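Long-range contacts in imidazolonepropionase (Unidentified, PDB 2Q09), which catalyses the hydrolytic ring opening of imidazolone-5-propanoate to N-formimidoyl-L-glutamate, the third step of histidine degradation: residues 5-10 with 32-37; 372-377 with 398-403; 258-263 with 280-285; 210-215 with 238-243. All blocks are in the same frame, centred on the assembly; numbering follows the deposited sequence.

Contact 1 (5-10 with 32-37)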
loop_
_atom_site.group_PDB
_atom_site.type_symbol
_atom_site.label_atom_id
_atom_site.label_comp_id
_atom_site.label_asym_id
_atom_site.label_seq_id
_atom_site.Cartn_x
_atom_site.Cartn_y
_atom_site.Cartn_z
ATOM N N CYS A 5 26.545 17.972 -5.718
ATOM C CA CYS A 5 25.994 16.673 -5.345
ATOM C C CYS A 5 26.767 15.511 -5.976
ATOM O O CYS A 5 27.335 15.649 -7.060
ATOM C CB CYS A 5 24.520 16.611 -5.744
ATOM S SG CYS A 5 24.116 17.595 -7.200
ATOM N N GLU A 6 26.783 14.369 -5.294
ATOM C CA GLU A 6 27.517 13.193 -5.762
ATOM C C GLU A 6 27.080 12.549 -7.072
ATOM O O GLU A 6 27.925 12.121 -7.859
ATOM C CB GLU A 6 27.542 12.113 -4.672
ATOM C CG GLU A 6 26.221 11.889 -3.944
ATOM C CD GLU A 6 26.115 12.708 -2.676
ATOM O OE1 GLU A 6 26.362 13.925 -2.737
ATOM O OE2 GLU A 6 25.781 12.139 -1.620
ATOM N N ARG A 7 25.777 12.480 -7.314
ATOM C CA ARG A 7 25.281 11.841 -8.522
ATOM C C ARG A 7 24.362 12.766 -9.304
ATOM O O ARG A 7 23.629 13.559 -8.724
ATOM C CB ARG A 7 24.540 10.554 -8.134
ATOM C CG ARG A 7 25.176 9.834 -6.936
ATOM C CD ARG A 7 24.533 8.485 -6.636
ATOM N NE ARG A 7 25.252 7.764 -5.588
ATOM C CZ ARG A 7 25.279 8.120 -4.307
ATOM N NH1 ARG A 7 24.620 9.192 -3.903
ATOM N NH2 ARG A 7 25.974 7.407 -3.435
ATOM N N VAL A 8 24.416 12.670 -10.629
ATOM C CA VAL A 8 23.580 13.511 -11.478
ATOM C C VAL A 8 23.049 12.765 -12.696
ATOM O O VAL A 8 23.785 12.053 -13.380
ATOM C CB VAL A 8 24.346 14.766 -11.981
ATOM C CG1 VAL A 8 23.493 15.522 -13.002
ATOM C CG2 VAL A 8 24.685 15.673 -10.819
ATOM N N TRP A 9 21.753 12.924 -12.934
ATOM C CA TRP A 9 21.080 12.314 -14.067
ATOM C C TRP A 9 20.794 13.436 -15.054
ATOM O O TRP A 9 19.983 14.321 -14.781
ATOM C CB TRP A 9 19.771 11.653 -13.618
ATOM C CG TRP A 9 19.984 10.325 -12.987
ATOM C CD1 TRP A 9 19.841 9.104 -13.580
ATOM C CD2 TRP A 9 20.457 10.074 -11.662
ATOM N NE1 TRP A 9 20.204 8.108 -12.708
ATOM C CE2 TRP A 9 20.591 8.678 -11.520
ATOM C CE3 TRP A 9 20.794 10.895 -10.577
ATOM C CZ2 TRP A 9 21.038 8.081 -10.339
ATOM C CZ3 TRP A 9 21.240 10.300 -9.399
ATOM C CH2 TRP A 9 21.360 8.911 -9.295
ATOM N N LEU A 10 21.473 13.408 -16.193
ATOM C CA LEU A 10 21.288 14.439 -17.205
ATOM C C LEU A 10 20.192 14.097 -18.204
ATOM O O LEU A 10 19.912 12.927 -18.472
ATOM C CB LEU A 10 22.596 14.674 -17.965
ATOM C CG LEU A 10 23.781 15.260 -17.191
ATOM C CD1 LEU A 10 25.025 15.221 -18.064
ATOM C CD2 LEU A 10 23.467 16.688 -16.761
ATOM N N LEU A 32 18.879 16.072 -12.806
ATOM C CA LEU A 32 18.517 15.739 -11.433
ATOM C C LEU A 32 19.752 15.296 -10.657
ATOM O O LEU A 32 20.389 14.303 -11.002
ATOM C CB LEU A 32 17.452 14.634 -11.423
ATOM C CG LEU A 32 16.773 14.306 -10.086
ATOM C CD1 LEU A 32 15.606 13.363 -10.328
ATOM C CD2 LEU A 32 17.776 13.682 -9.126
ATOM N N GLY A 33 20.085 16.047 -9.611
ATOM C CA GLY A 33 21.247 15.723 -8.801
ATOM C C GLY A 33 20.834 15.298 -7.407
ATOM O O GLY A 33 19.879 15.833 -6.845
ATOM N N VAL A 34 21.537 14.328 -6.841
ATOM C CA VAL A 34 21.187 13.870 -5.510
ATOM C C VAL A 34 22.324 14.087 -4.523
ATOM O O VAL A 34 23.499 14.050 -4.883
ATOM C CB VAL A 34 20.795 12.369 -5.518
ATOM C CG1 VAL A 34 19.705 12.125 -6.553
ATOM C CG2 VAL A 34 22.005 11.500 -5.795
ATOM N N HIS A 35 21.960 14.334 -3.272
ATOM C CA HIS A 35 22.949 14.524 -2.229
ATOM C C HIS A 35 22.438 13.898 -0.948
ATOM O O HIS A 35 21.367 14.249 -0.457
ATOM C CB HIS A 35 23.240 16.006 -2.002
ATOM C CG HIS A 35 24.406 16.242 -1.099
ATOM N ND1 HIS A 35 25.675 15.787 -1.398
ATOM C CD2 HIS A 35 24.496 16.841 0.111
ATOM C CE1 HIS A 35 26.492 16.091 -0.406
ATOM N NE2 HIS A 35 25.804 16.732 0.523
ATOM N N GLU A 36 23.210 12.960 -0.420
ATOM C CA GLU A 36 22.851 12.273 0.807
ATOM C C GLU A 36 21.420 11.740 0.781
ATOM O O GLU A 36 20.597 12.070 1.637
ATOM C CB GLU A 36 23.078 13.206 2.000
ATOM C CG GLU A 36 24.548 13.300 2.399
ATOM C CD GLU A 36 24.849 14.441 3.347
ATOM O OE1 GLU A 36 24.099 14.620 4.324
ATOM O OE2 GLU A 36 25.847 15.153 3.121
ATOM N N GLY A 37 21.142 10.916 -0.225
ATOM C CA GLY A 37 19.840 10.286 -0.377
ATOM C C GLY A 37 18.653 11.160 -0.742
ATOM O O GLY A 37 17.526 10.675 -0.767
#
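Glu6 and His35 meet with their flat groups almost perpendicular: the carboxylate and imidazole planes stand 87° apart, and OE1 of Glu6 comes to the ring edge near the ring plane. His35 ND1 donates to Glu6 OE1, a His-carboxylate hydrogen bond. The modelled 2.4 Å between His35 ND1 and Glu6 OE1 is shorter than such a bond should be, so its exact length is doubtful. The other oxygen takes a backbone proton, Glu36 N lying 3.0 Å from Glu6 OE2 in a nearly straight bond that arrives from above the carboxylate plane. One carboxylate thus grips two consecutive residues at the end of strand 30-35. Its reach depends on chi1 of 43°, which sets CG between the backbone N and the carbonyl carbon, and on a bend at chi2.

The backbones behind these groups form an antiparallel pair, 167° between strand directions, in the small mixed sheet built from the N-terminal part of the chain. Trp9 N to Leu32 O and Leu32 N to Trp9 O close one hydrogen-bonded pair, and Val34 N to Arg7 O supports the next.

On the face carrying Arg7, Trp9, Leu32 and Val34, the two methyls of Val34 are divided between neighbours. Val34 CG2 lies 3.6 Å from Arg7 CB, and the extended arginine chain runs past it, bringing the guanidinium edge to the same methyl, while CG1 is 3.7 Å from Trp9 CZ3. Trp9 also packs edge-to-face with Phe375. On the other face Gly33 leaves room for Cys5, whose SG lies 3.8 Å from Gly33 CA.

Contact 2 (372-377 with 398-403)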
loop_
_atom_site.group_PDB
_atom_site.type_symbol
_atom_site.label_atom_id
_atom_site.label_comp_id
_atom_site.label_asym_id
_atom_site.label_seq_id
_atom_site.Cartn_x
_atom_site.Cartn_y
_atom_site.Cartn_z
ATOM N N LEU A 372 13.199 12.708 -0.614
ATOM C CA LEU A 372 14.057 11.550 -0.841
ATOM C C LEU A 372 14.214 11.233 -2.321
ATOM O O LEU A 372 13.274 11.403 -3.110
ATOM C CB LEU A 372 13.512 10.335 -0.084
ATOM C CG LEU A 372 13.549 10.485 1.444
ATOM C CD1 LEU A 372 12.704 9.397 2.097
ATOM C CD2 LEU A 372 14.999 10.427 1.938
ATOM N N ALA A 373 15.403 10.765 -2.691
ATOM C CA ALA A 373 15.700 10.450 -4.080
ATOM C C ALA A 373 15.227 9.060 -4.502
ATOM O O ALA A 373 16.043 8.171 -4.769
ATOM C CB ALA A 373 17.201 10.594 -4.340
ATOM N N ASP A 374 13.909 8.892 -4.550
ATOM C CA ASP A 374 13.291 7.635 -4.965
ATOM C C ASP A 374 12.618 7.950 -6.292
ATOM O O ASP A 374 11.518 8.507 -6.320
ATOM C CB ASP A 374 12.246 7.184 -3.937
ATOM C CG ASP A 374 12.869 6.614 -2.679
ATOM O OD1 ASP A 374 14.096 6.769 -2.495
ATOM O OD2 ASP A 374 12.124 6.013 -1.871
ATOM N N PHE A 375 13.282 7.617 -7.392
ATOM C CA PHE A 375 12.709 7.904 -8.696
ATOM C C PHE A 375 13.003 6.815 -9.710
ATOM O O PHE A 375 13.850 5.936 -9.478
ATOM C CB PHE A 375 13.194 9.271 -9.199
ATOM C CG PHE A 375 14.685 9.400 -9.299
ATOM C CD1 PHE A 375 15.367 8.979 -10.436
ATOM C CD2 PHE A 375 15.410 9.961 -8.254
ATOM C CE1 PHE A 375 16.750 9.130 -10.538
ATOM C CE2 PHE A 375 16.791 10.118 -8.341
ATOM C CZ PHE A 375 17.465 9.698 -9.483
ATOM N N LEU A 376 12.311 6.882 -10.843
ATOM C CA LEU A 376 12.450 5.874 -11.879
ATOM C C LEU A 376 12.651 6.467 -13.266
ATOM O O LEU A 376 12.014 7.459 -13.620
ATOM C CB LEU A 376 11.183 5.017 -11.919
ATOM C CG LEU A 376 10.597 4.553 -10.584
ATOM C CD1 LEU A 376 9.209 3.976 -10.806
ATOM C CD2 LEU A 376 11.536 3.514 -9.951
ATOM N N VAL A 377 13.517 5.840 -14.054
ATOM C CA VAL A 377 13.753 6.272 -15.426
ATOM C C VAL A 377 13.146 5.176 -16.291
ATOM O O VAL A 377 13.570 4.019 -16.227
ATOM C CB VAL A 377 15.247 6.390 -15.750
ATOM C CG1 VAL A 377 15.425 6.735 -17.228
ATOM C CG2 VAL A 377 15.885 7.465 -14.883
ATOM N N ARG A 398 16.279 2.410 -11.600
ATOM C CA ARG A 398 15.413 2.429 -10.424
ATOM C C ARG A 398 16.262 2.911 -9.260
ATOM O O ARG A 398 17.099 2.174 -8.741
ATOM C CB ARG A 398 14.852 1.027 -10.135
ATOM C CG ARG A 398 13.983 0.944 -8.877
ATOM C CD ARG A 398 13.376 -0.460 -8.726
ATOM N NE ARG A 398 12.630 -0.590 -7.479
ATOM C CZ ARG A 398 13.191 -0.783 -6.291
ATOM N NH1 ARG A 398 14.513 -0.884 -6.176
ATOM N NH2 ARG A 398 12.431 -0.859 -5.211
ATOM N N VAL A 399 16.039 4.156 -8.857
ATOM C CA VAL A 399 16.807 4.772 -7.790
ATOM C C VAL A 399 16.054 4.879 -6.474
ATOM O O VAL A 399 14.933 5.391 -6.424
ATOM C CB VAL A 399 17.273 6.180 -8.215
ATOM C CG1 VAL A 399 18.006 6.862 -7.067
ATOM C CG2 VAL A 399 18.177 6.072 -9.424
ATOM N N VAL A 400 16.686 4.390 -5.408
ATOM C CA VAL A 400 16.107 4.436 -4.075
ATOM C C VAL A 400 17.151 5.052 -3.145
ATOM O O VAL A 400 18.286 4.578 -3.070
ATOM C CB VAL A 400 15.720 3.018 -3.590
ATOM C CG1 VAL A 400 15.209 3.069 -2.167
ATOM C CG2 VAL A 400 14.655 2.433 -4.522
ATOM N N ASN A 401 16.760 6.113 -2.452
ATOM C CA ASN A 401 17.640 6.836 -1.544
ATOM C C ASN A 401 18.893 7.315 -2.270
ATOM O O ASN A 401 19.987 7.337 -1.705
ATOM C CB ASN A 401 18.033 5.965 -0.351
ATOM C CG ASN A 401 18.436 6.793 0.860
ATOM O OD1 ASN A 401 19.583 6.757 1.309
ATOM N ND2 ASN A 401 17.487 7.557 1.384
ATOM N N GLY A 402 18.722 7.681 -3.535
ATOM C CA GLY A 402 19.835 8.171 -4.325
ATOM C C GLY A 402 20.758 7.133 -4.928
ATOM O O GLY A 402 21.741 7.489 -5.573
ATOM N N GLU A 403 20.472 5.846 -4.736
ATOM C CA GLU A 403 21.344 4.820 -5.297
ATOM C C GLU A 403 20.663 3.914 -6.311
ATOM O O GLU A 403 19.519 3.502 -6.122
ATOM C CB GLU A 403 21.948 3.964 -4.180
ATOM C CG GLU A 403 22.797 4.752 -3.209
ATOM C CD GLU A 403 23.994 3.972 -2.727
ATOM O OE1 GLU A 403 24.854 3.632 -3.565
ATOM O OE2 GLU A 403 24.076 3.699 -1.514
#
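Phe375 and Val399 pair across two antiparallel strands, 375-378 and 395-400, with their side chains side by side on one face; the second strand ends in a type I' turn from Val400 to Glu403. Two backbone bonds frame the pair: Val399 N approaches Phe375 O nearly along the carbonyl direction, and Phe375 N to Val399 O is more bent, 136° at the hydrogen. Beyond them Gly402 N reaches Ala373 O at 3.0 Å, tying the turn to the incoming chain.

The apolar contact is a CH-pi interaction. Val399 CB sits 3.8 Å from the centroid of the Phe375 ring, 12° off its normal, with CG2 at 3.6 Å from CE1 and CG1 at 3.7 Å from CE2. An alanine in place of Phe375 would probably leave the Val399 methyls without their ring and open a gap beside Trp9. On the opposite face, Leu376 CD2 packs 3.7 Å from Arg398 CG.

The polar side-chain link is made by Asp374, whose OD2 forms a salt bridge with Arg168 while OD1 accepts the turn amide, Asn401 N, at 2.7 Å.

Contact 3 (258-263 with 280-285)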
loop_
_atom_site.group_PDB
_atom_site.type_symbol
_atom_site.label_atom_id
_atom_site.label_comp_id
_atom_site.label_asym_id
_atom_site.label_seq_id
_atom_site.Cartn_x
_atom_site.Cartn_y
_atom_site.Cartn_z
ATOM N N PHE A 258 -10.066 9.857 14.567
ATOM C CA PHE A 258 -8.835 9.422 15.211
ATOM C C PHE A 258 -7.623 9.862 14.400
ATOM O O PHE A 258 -6.492 9.504 14.720
ATOM C CB PHE A 258 -8.838 7.896 15.370
ATOM C CG PHE A 258 -9.333 7.427 16.712
ATOM C CD1 PHE A 258 -8.485 7.414 17.815
ATOM C CD2 PHE A 258 -10.651 7.013 16.878
ATOM C CE1 PHE A 258 -8.940 6.999 19.063
ATOM C CE2 PHE A 258 -11.117 6.597 18.127
ATOM C CZ PHE A 258 -10.253 6.588 19.221
ATOM N N GLY A 259 -7.866 10.641 13.347
ATOM C CA GLY A 259 -6.775 11.112 12.514
ATOM C C GLY A 259 -6.126 9.994 11.713
ATOM O O GLY A 259 -4.905 9.969 11.545
ATOM N N ALA A 260 -6.940 9.069 11.219
ATOM C CA ALA A 260 -6.425 7.949 10.439
ATOM C C ALA A 260 -5.652 8.450 9.227
ATOM O O ALA A 260 -5.986 9.481 8.646
ATOM C CB ALA A 260 -7.574 7.063 9.985
ATOM N N LEU A 261 -4.605 7.723 8.849
ATOM C CA LEU A 261 -3.810 8.082 7.681
ATOM C C LEU A 261 -4.660 7.810 6.439
ATOM O O LEU A 261 -4.594 8.538 5.445
ATOM C CB LEU A 261 -2.536 7.236 7.616
ATOM C CG LEU A 261 -1.451 7.481 8.669
ATOM C CD1 LEU A 261 -0.377 6.417 8.558
ATOM C CD2 LEU A 261 -0.859 8.863 8.473
ATOM N N SER A 262 -5.471 6.757 6.514
ATOM C CA SER A 262 -6.325 6.381 5.391
ATOM C C SER A 262 -7.381 5.360 5.794
ATOM O O SER A 262 -7.275 4.717 6.843
ATOM C CB SER A 262 -5.478 5.756 4.279
ATOM O OG SER A 262 -5.068 4.448 4.667
ATOM N N VAL A 263 -8.407 5.236 4.958
ATOM C CA VAL A 263 -9.470 4.252 5.148
ATOM C C VAL A 263 -9.453 3.521 3.816
ATOM O O VAL A 263 -9.374 4.157 2.763
ATOM C CB VAL A 263 -10.853 4.900 5.405
ATOM C CG1 VAL A 263 -10.923 5.403 6.841
ATOM C CG2 VAL A 263 -11.095 6.038 4.440
ATOM N N ARG A 280 -10.774 15.882 7.855
ATOM C CA ARG A 280 -9.613 15.395 8.596
ATOM C C ARG A 280 -8.424 15.039 7.705
ATOM O O ARG A 280 -7.427 14.501 8.172
ATOM C CB ARG A 280 -10.007 14.182 9.449
ATOM C CG ARG A 280 -11.089 14.465 10.492
ATOM C CD ARG A 280 -10.687 15.600 11.418
ATOM N NE ARG A 280 -9.434 15.327 12.117
ATOM C CZ ARG A 280 -9.333 14.626 13.241
ATOM N NH1 ARG A 280 -10.411 14.122 13.815
ATOM N NH2 ARG A 280 -8.146 14.417 13.785
ATOM N N GLY A 281 -8.538 15.342 6.417
ATOM C CA GLY A 281 -7.459 15.063 5.483
ATOM C C GLY A 281 -7.054 13.601 5.398
ATOM O O GLY A 281 -5.877 13.288 5.226
ATOM N N VAL A 282 -8.029 12.708 5.514
ATOM C CA VAL A 282 -7.769 11.278 5.442
ATOM C C VAL A 282 -7.713 10.866 3.968
ATOM O O VAL A 282 -8.446 11.403 3.139
ATOM C CB VAL A 282 -8.893 10.487 6.171
ATOM C CG1 VAL A 282 -8.631 8.994 6.102
ATOM C CG2 VAL A 282 -8.981 10.948 7.628
ATOM N N VAL A 283 -6.836 9.926 3.636
ATOM C CA VAL A 283 -6.738 9.463 2.258
ATOM C C VAL A 283 -7.684 8.283 2.062
ATOM O O VAL A 283 -7.801 7.416 2.935
ATOM C CB VAL A 283 -5.304 9.014 1.909
ATOM C CG1 VAL A 283 -5.269 8.405 0.510
ATOM C CG2 VAL A 283 -4.351 10.201 1.976
ATOM N N ALA A 284 -8.374 8.256 0.927
ATOM C CA ALA A 284 -9.281 7.156 0.621
ATOM C C ALA A 284 -8.510 6.203 -0.290
ATOM O O ALA A 284 -8.102 6.578 -1.392
ATOM C CB ALA A 284 -10.537 7.676 -0.089
ATOM N N THR A 285 -8.302 4.973 0.167
ATOM C CA THR A 285 -7.558 4.015 -0.632
ATOM C C THR A 285 -8.472 3.052 -1.380
ATOM O O THR A 285 -9.247 2.306 -0.781
ATOM C CB THR A 285 -6.570 3.213 0.236
ATOM O OG1 THR A 285 -5.656 4.116 0.873
ATOM C CG2 THR A 285 -5.757 2.242 -0.638
HETATM O O HOH W 1 -3.654 11.029 5.898
HETATM O O HOH W 2 -3.788 2.959 2.279
#
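Ser262 and Val283 pair across two parallel strands, CA to CA 4.4 Å, and the backbones are laced by Val283 N to Leu261 O, Val263 N to Val283 O and Thr285 N to Val263 O. The last is the straightest, 178° at the hydrogen and 2.9 Å long. These strands, 262-265 and 283-286, are joined by helix 271-280 as a beta-alpha-beta unit of the TIM-barrel-like amidohydrolase fold. Both segments enter their strands from helix ends: Gly259 and Gly281, each at positive phi, occupy the residue that leaves the helix in a Schellman motif.

Val282 carries most of the apolar contact between the segments. Both its methyls rest against Ala260 O, CG2 at 3.5 Å, and CG1 reaches on to Ser262 CA at 3.6 Å. The side chains of Val282 and Val263 cross at about a right angle, with only a loose 4.2 Å approach between Val282 CG1 and Val263 CG2. Val263 also packs on helix 251-257, placing this side of the ladder against the outer helices.

The face of Ser262 and Val283 is different in character. Val283 touches helix 352-357, whereas Ser262 OG is bonded chiefly to Asp264. The side chain of Thr285 lies about 4 Å from that of the metal ligand His72, which brings this end of the ladder close to the iron site. A water bridges the two segments, 2.7 Å from Leu261 O and also near Gly281 O. Further along, a second water joins the hydroxyls, donating to Ser262 OG and standing 2.6 Å from Thr285 OG1.

Contact 4 (210-215 with 238-243). With FE (Fe (III) ion), chain B; DI6 (3-[(4S)-2,5-dioxoimidazolidin-4-yl]propanoic acid), chain C.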
loop_
_atom_site.group_PDB
_atom_site.type_symbol
_atom_site.label_atom_id
_atom_site.label_comp_id
_atom_site.label_asym_id
_atom_site.label_seq_id
_atom_site.Cartn_x
_atom_site.Cartn_y
_atom_site.Cartn_z
ATOM N N ALA A 210 2.224 1.423 11.962
ATOM C CA ALA A 210 0.810 1.784 12.036
ATOM C C ALA A 210 -0.047 0.610 12.493
ATOM O O ALA A 210 0.430 -0.529 12.548
ATOM C CB ALA A 210 0.327 2.277 10.678
ATOM N N VAL A 211 -1.300 0.905 12.842
ATOM C CA VAL A 211 -2.255 -0.107 13.285
ATOM C C VAL A 211 -3.495 -0.044 12.395
ATOM O O VAL A 211 -4.036 1.034 12.152
ATOM C CB VAL A 211 -2.676 0.108 14.757
ATOM C CG1 VAL A 211 -3.704 -0.932 15.170
ATOM C CG2 VAL A 211 -1.458 0.028 15.655
ATOM N N ASP A 212 -3.933 -1.212 11.931
ATOM C CA ASP A 212 -5.073 -1.352 11.022
ATOM C C ASP A 212 -6.170 -2.186 11.691
ATOM O O ASP A 212 -5.912 -2.882 12.675
ATOM C CB ASP A 212 -4.586 -2.056 9.745
ATOM C CG ASP A 212 -5.534 -1.907 8.563
ATOM O OD1 ASP A 212 -6.705 -1.501 8.743
ATOM O OD2 ASP A 212 -5.090 -2.219 7.436
ATOM N N VAL A 213 -7.381 -2.126 11.144
ATOM C CA VAL A 213 -8.518 -2.871 11.687
ATOM C C VAL A 213 -9.541 -3.236 10.616
ATOM O O VAL A 213 -9.823 -2.447 9.719
ATOM C CB VAL A 213 -9.267 -2.053 12.767
ATOM C CG1 VAL A 213 -10.533 -2.784 13.184
ATOM C CG2 VAL A 213 -8.372 -1.819 13.978
ATOM N N PHE A 214 -10.096 -4.439 10.712
ATOM C CA PHE A 214 -11.128 -4.871 9.781
ATOM C C PHE A 214 -12.465 -4.645 10.477
ATOM O O PHE A 214 -12.950 -5.498 11.221
ATOM C CB PHE A 214 -10.973 -6.352 9.426
ATOM C CG PHE A 214 -12.063 -6.870 8.534
ATOM C CD1 PHE A 214 -12.444 -6.159 7.398
ATOM C CD2 PHE A 214 -12.686 -8.086 8.805
ATOM C CE1 PHE A 214 -13.431 -6.654 6.541
ATOM C CE2 PHE A 214 -13.671 -8.584 7.956
ATOM C CZ PHE A 214 -14.040 -7.866 6.820
ATOM N N CYS A 215 -13.054 -3.476 10.239
ATOM C CA CYS A 215 -14.325 -3.104 10.836
ATOM C C CYS A 215 -15.478 -3.494 9.921
ATOM O O CYS A 215 -15.692 -2.876 8.877
ATOM C CB CYS A 215 -14.338 -1.598 11.089
ATOM S SG CYS A 215 -15.929 -0.953 11.666
ATOM N N ALA A 238 0.334 5.400 14.298
ATOM C CA ALA A 238 -0.670 5.894 13.360
ATOM C C ALA A 238 -1.721 4.809 13.147
ATOM O O ALA A 238 -1.435 3.624 13.325
ATOM C CB ALA A 238 -0.003 6.250 12.034
ATOM N N VAL A 239 -2.939 5.203 12.777
ATOM C CA VAL A 239 -3.996 4.224 12.549
ATOM C C VAL A 239 -4.597 4.323 11.144
ATOM O O VAL A 239 -4.419 5.323 10.436
ATOM C CB VAL A 239 -5.142 4.364 13.589
ATOM C CG1 VAL A 239 -4.607 4.081 14.983
ATOM C CG2 VAL A 239 -5.755 5.764 13.527
ATOM N N LYS A 240 -5.297 3.264 10.747
ATOM C CA LYS A 240 -5.953 3.187 9.447
ATOM C C LYS A 240 -6.966 2.055 9.575
ATOM O O LYS A 240 -7.088 1.450 10.644
ATOM C CB LYS A 240 -4.944 2.850 8.344
ATOM C CG LYS A 240 -4.411 1.424 8.416
ATOM C CD LYS A 240 -3.430 1.120 7.293
ATOM C CE LYS A 240 -2.149 1.933 7.459
ATOM N NZ LYS A 240 -1.150 1.605 6.406
ATOM N N GLY A 241 -7.697 1.758 8.508
ATOM C CA GLY A 241 -8.662 0.679 8.611
ATOM C C GLY A 241 -9.300 0.184 7.329
ATOM O O GLY A 241 -9.418 0.919 6.344
ATOM N N HIS A 242 -9.694 -1.087 7.350
ATOM C CA HIS A 242 -10.385 -1.707 6.224
ATOM C C HIS A 242 -11.841 -1.310 6.456
ATOM O O HIS A 242 -12.541 -1.952 7.239
ATOM C CB HIS A 242 -10.261 -3.232 6.282
ATOM C CG HIS A 242 -8.959 -3.763 5.765
ATOM N ND1 HIS A 242 -7.747 -3.496 6.362
ATOM C CD2 HIS A 242 -8.694 -4.583 4.720
ATOM C CE1 HIS A 242 -6.788 -4.135 5.708
ATOM N NE2 HIS A 242 -7.336 -4.802 4.710
HETATM N N MSE A 243 -12.296 -0.257 5.784
HETATM C CA MSE A 243 -13.660 0.225 5.991
HETATM C C MSE A 243 -14.653 0.126 4.839
HETATM O O MSE A 243 -14.291 0.205 3.661
HETATM C CB MSE A 243 -13.620 1.685 6.444
HETATM C CG MSE A 243 -14.097 1.904 7.866
HETATM SE SE MSE A 243 -13.005 0.942 9.112
HETATM C CE MSE A 243 -11.505 2.115 9.105
HETATM FE FE FE B . -6.455 -5.605 2.708
HETATM N N1 DI6 C . -10.737 -7.668 3.339
HETATM C C2 DI6 C . -10.258 -8.394 2.306
HETATM O O2 DI6 C . -10.700 -8.439 1.172
HETATM C C3 DI6 C . -9.021 -9.147 2.856
HETATM N N4 DI6 C . -8.987 -8.701 4.266
HETATM C C5 DI6 C . -10.012 -7.846 4.452
HETATM O O5 DI6 C . -10.248 -7.288 5.513
HETATM C C6 DI6 C . -9.199 -10.652 2.726
HETATM C C7 DI6 C . -7.999 -11.439 3.259
HETATM C C8 DI6 C . -8.124 -12.966 3.146
HETATM O O9 DI6 C . -7.080 -13.637 3.262
HETATM O O10 DI6 C . -9.243 -13.504 2.942
HETATM O O HOH W 3 -8.463 -6.517 1.662
#
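His242 binds the iron(III) ion through NE2 at 2.3 Å, and its CB lies 3.8 Å from Phe214 CD1, at the phenyl edge. His72, His74, Asp317 and a water 2.4 Å from the iron complete the site. The inhibitor's O5 sits over one face of Phe214, offset toward the rim, 3.1 Å from CD1, and 3.2 Å from His242 CD2.

In the second shell, Asp212 meets the ND1 edge of the imidazole, the carboxylate and ring planes 30° apart. His242 ND1 donates a weak bond to Asp212 OD1 (3.3 Å, 164° at the hydrogen). OD1 also accepts Val213 N at 2.6 Å, and OD2 has a salt bridge with Lys141. An alanine in place of Asp212 would probably leave His242 ND1, Val213 N and Lys141 without this partner, freeing the imidazole to turn.

Further out, His242 N to Val213 O (2.7 Å) links the backbones of these parallel strands, part of the amidohydrolase TIM barrel. Lys240 packs its CG against Asp212 CG, its NZ salt-bridged to Glu139. With ND1 directed at a carboxylate, NE2 is left to face the metal, and the charge may modestly polarise the ring, an effect the weak bond and Lys141 would temper.

In the fold
Along the chain the order is contact 1, contact 4, contact 3 and contact 2, each closing before the next opens. Contacts 3 and 4 are neighbours in the barrel, centres 10 Å apart, because strands 238-243 and 262-265 lie side by side; Leu261 N is 2.9 Å from Val239 O where they meet. Contacts 1 and 2 are likewise 10 Å apart, joined where Gly37 O lies 2.9 Å from Ala373 N and Val34 packs on Ala373. Between the two pairs, centres are 27 to 37 Å apart and nothing touches. The chain's early and late parts therefore assemble together, away from contact 4, which supplies His242 to the iron, although strand 63-73, the neighbour of 375-378, carries His72.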